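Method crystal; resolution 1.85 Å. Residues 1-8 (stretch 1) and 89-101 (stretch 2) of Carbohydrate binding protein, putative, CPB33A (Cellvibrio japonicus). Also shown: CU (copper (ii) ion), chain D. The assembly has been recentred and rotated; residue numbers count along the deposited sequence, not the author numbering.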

# COMPACT_ATOMS: atom_id res chain seq x y z
N HIS A 1 -6.08 -4.73 11.45
CA HIS A 1 -5.07 -3.64 11.57
C HIS A 1 -3.63 -4.06 11.24
O HIS A 1 -3.01 -4.92 11.88
CB HIS A 1 -5.22 -2.91 12.92
CG HIS A 1 -6.41 -2.01 12.97
ND1 HIS A 1 -7.70 -2.46 12.75
CD2 HIS A 1 -6.51 -0.68 13.22
CE1 HIS A 1 -8.53 -1.44 12.81
NE2 HIS A 1 -7.84 -0.35 13.10
N GLY A 2 -3.10 -3.42 10.21
CA GLY A 2 -1.76 -3.71 9.79
C GLY A 2 -1.24 -2.95 8.58
O GLY A 2 -2.00 -2.33 7.87
N TYR A 3 0.07 -3.06 8.31
CA TYR A 3 0.71 -2.32 7.19
C TYR A 3 1.86 -3.17 6.64
O TYR A 3 2.18 -4.14 7.26
CB TYR A 3 1.22 -0.98 7.68
CG TYR A 3 2.15 -1.09 8.88
CD1 TYR A 3 1.64 -1.13 10.17
CD2 TYR A 3 3.52 -1.23 8.71
CE1 TYR A 3 2.48 -1.28 11.28
CE2 TYR A 3 4.38 -1.34 9.82
CZ TYR A 3 3.83 -1.38 11.08
OH TYR A 3 4.63 -1.52 12.19
N VAL A 4 2.45 -2.79 5.51
CA VAL A 4 3.60 -3.54 4.91
C VAL A 4 4.84 -2.86 5.43
O VAL A 4 5.06 -1.65 5.17
CB VAL A 4 3.60 -3.53 3.37
CG1 VAL A 4 4.80 -4.30 2.81
CG2 VAL A 4 2.33 -4.22 2.86
N SER A 5 5.67 -3.66 6.11
CA SER A 5 6.82 -3.17 6.82
C SER A 5 8.07 -3.39 6.01
O SER A 5 9.06 -2.68 6.22
CB SER A 5 6.86 -3.84 8.20
OG SER A 5 6.59 -5.24 8.13
N SER A 6 8.00 -4.32 5.03
CA SER A 6 9.17 -4.82 4.28
C SER A 6 8.72 -5.37 2.91
O SER A 6 8.00 -6.37 2.90
CB SER A 6 9.85 -5.88 5.13
OG SER A 6 10.94 -6.42 4.48
N PRO A 7 9.00 -4.64 1.79
CA PRO A 7 9.65 -3.33 1.69
C PRO A 7 8.73 -2.30 2.36
O PRO A 7 7.52 -2.48 2.37
CB PRO A 7 9.67 -3.09 0.18
CG PRO A 7 9.70 -4.47 -0.39
CD PRO A 7 8.64 -5.10 0.45
N LYS A 8 9.31 -1.28 2.98
CA LYS A 8 8.52 -0.27 3.71
C LYS A 8 7.54 0.38 2.75
O LYS A 8 7.92 0.84 1.65
CB LYS A 8 9.43 0.76 4.33
CG LYS A 8 10.50 0.20 5.24
CD LYS A 8 11.42 1.30 5.76
CE LYS A 8 12.45 0.81 6.80
NZ LYS A 8 11.73 0.49 8.10
N ALA A 89 11.22 -13.36 -7.26
CA ALA A 89 10.60 -13.47 -5.95
C ALA A 89 11.09 -12.35 -5.03
O ALA A 89 12.26 -12.02 -5.03
CB ALA A 89 10.85 -14.83 -5.35
N ARG A 90 10.16 -11.69 -4.37
CA ARG A 90 10.51 -10.72 -3.32
C ARG A 90 9.56 -10.94 -2.13
O ARG A 90 8.37 -11.02 -2.31
CB ARG A 90 10.43 -9.30 -3.89
CG ARG A 90 10.85 -8.18 -2.94
CD ARG A 90 12.27 -8.42 -2.49
NE ARG A 90 12.59 -7.37 -1.56
CZ ARG A 90 13.48 -6.40 -1.76
NH1 ARG A 90 14.29 -6.37 -2.85
NH2 ARG A 90 13.59 -5.49 -0.81
N GLU A 91 10.07 -11.15 -0.92
CA GLU A 91 9.15 -11.15 0.25
C GLU A 91 8.56 -9.74 0.56
O GLU A 91 9.28 -8.71 0.58
CB GLU A 91 9.78 -11.70 1.55
CG GLU A 91 10.57 -12.98 1.38
CD GLU A 91 10.61 -13.82 2.64
OE1 GLU A 91 10.59 -13.26 3.78
OE2 GLU A 91 10.61 -15.06 2.49
N PHE A 92 7.27 -9.76 0.81
CA PHE A 92 6.46 -8.64 1.33
C PHE A 92 5.84 -9.06 2.65
O PHE A 92 5.28 -10.15 2.80
CB PHE A 92 5.38 -8.25 0.31
CG PHE A 92 5.92 -7.58 -0.92
CD1 PHE A 92 6.52 -8.32 -1.94
CD2 PHE A 92 5.90 -6.22 -1.04
CE1 PHE A 92 7.04 -7.68 -3.06
CE2 PHE A 92 6.43 -5.57 -2.15
CZ PHE A 92 7.00 -6.30 -3.16
N VAL A 93 5.95 -8.18 3.62
CA VAL A 93 5.62 -8.60 4.95
C VAL A 93 4.67 -7.58 5.48
O VAL A 93 4.99 -6.38 5.41
CB VAL A 93 6.88 -8.58 5.88
CG1 VAL A 93 6.46 -8.78 7.33
CG2 VAL A 93 7.96 -9.60 5.41
N TRP A 94 3.55 -8.07 6.03
CA TRP A 94 2.57 -7.20 6.68
C TRP A 94 2.80 -7.38 8.17
O TRP A 94 2.79 -8.50 8.66
CB TRP A 94 1.11 -7.58 6.36
CG TRP A 94 0.55 -7.08 5.04
CD1 TRP A 94 0.81 -7.61 3.85
CD2 TRP A 94 -0.45 -6.06 4.82
NE1 TRP A 94 0.13 -6.96 2.83
CE2 TRP A 94 -0.68 -6.01 3.41
CE3 TRP A 94 -1.15 -5.17 5.66
CZ2 TRP A 94 -1.57 -5.13 2.83
CZ3 TRP A 94 -2.04 -4.30 5.09
CH2 TRP A 94 -2.24 -4.25 3.66
N THR A 95 3.05 -6.28 8.86
CA THR A 95 3.08 -6.30 10.31
C THR A 95 1.70 -5.87 10.76
O THR A 95 1.28 -4.72 10.54
CB THR A 95 4.17 -5.37 10.87
OG1 THR A 95 5.42 -5.89 10.43
CG2 THR A 95 4.13 -5.38 12.39
N ASN A 96 1.00 -6.82 11.35
CA ASN A 96 -0.33 -6.65 11.82
C ASN A 96 -0.38 -6.24 13.29
O ASN A 96 0.13 -6.96 14.14
CB ASN A 96 -1.11 -7.94 11.55
CG ASN A 96 -1.11 -8.27 10.08
OD1 ASN A 96 -0.84 -7.38 9.27
ND2 ASN A 96 -1.24 -9.56 9.73
N THR A 97 -0.98 -5.10 13.58
CA THR A 97 -1.11 -4.68 14.99
C THR A 97 -2.28 -5.37 15.63
O THR A 97 -2.28 -5.60 16.83
CB THR A 97 -1.27 -3.15 15.10
OG1 THR A 97 -2.51 -2.72 14.45
CG2 THR A 97 0.02 -2.49 14.52
N ALA A 98 -3.34 -5.62 14.84
CA ALA A 98 -4.43 -6.42 15.30
C ALA A 98 -4.73 -7.45 14.21
O ALA A 98 -5.22 -7.09 13.15
CB ALA A 98 -5.66 -5.55 15.58
N ALA A 99 -4.53 -8.73 14.52
CA ALA A 99 -4.82 -9.83 13.58
C ALA A 99 -6.32 -9.96 13.23
O ALA A 99 -7.17 -9.54 14.00
CB ALA A 99 -4.31 -11.12 14.14
N HIS A 100 -6.62 -10.52 12.06
CA HIS A 100 -7.97 -10.75 11.63
C HIS A 100 -8.00 -12.04 10.81
O HIS A 100 -6.94 -12.51 10.32
CB HIS A 100 -8.51 -9.57 10.83
CG HIS A 100 -8.62 -8.29 11.61
ND1 HIS A 100 -9.28 -8.20 12.81
CD2 HIS A 100 -8.14 -7.04 11.36
CE1 HIS A 100 -9.25 -6.95 13.25
NE2 HIS A 100 -8.53 -6.24 12.40
N LYS A 101 -9.21 -12.65 10.68
CA LYS A 101 -9.40 -13.76 9.74
C LYS A 101 -9.36 -13.09 8.37
O LYS A 101 -9.83 -11.99 8.24
CB LYS A 101 -10.72 -14.52 9.99
CG LYS A 101 -10.92 -14.93 11.43
CD LYS A 101 -11.70 -16.22 11.54
CE LYS A 101 -11.42 -16.97 12.85
NZ LYS A 101 -10.19 -17.81 12.76
CU CU D . -7.92 -4.43 12.32

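This contact is an antiparallel strand pairing, interrupted by a beta bulge and closed at one end by a shared copper ion. Tyr3 and Thr95 form a hydrogen-bonded pair, with Tyr3 N to Thr95 O at 3.0 Å and Thr95 N to Tyr3 O at 2.8 Å. Beyond Val4 the register slips by one residue: Ser5 N donates to Val93 O at 2.9 Å, but Val93 N turns to Ser6 O at 2.8 Å, so two residues of one strand share a single partner on the other.

On the face shared by Gly2, Asn96, Val4 and Trp94, Val4 lays CG2 over the indole of Trp94, 3.6 Å from the centroid of its five-membered ring, a CH-pi contact. With Asn96 as placed, there is no room for a side chain at Gly2: an ideal CB would sit 2.3 Å from Asn96 OD1. Polar chemistry enters at the bulge, where Ser5 points toward the neighbouring strand and its OG hydrogen-bonds Thr95 OG1 at 2.7 Å. After the cis peptide bond, Pro7 packs CD 3.3 Å from Phe92 CD2.

At the copper end, His1 N donates to Ala98 O at 3.0 Å and Ala98 N returns to His1 O at 3.1 Å. Beside this pairing, CU is bound by His1 N at 2.1 Å, His1 ND1 at 2.0 Å and His100 NE2 at 1.9 Å.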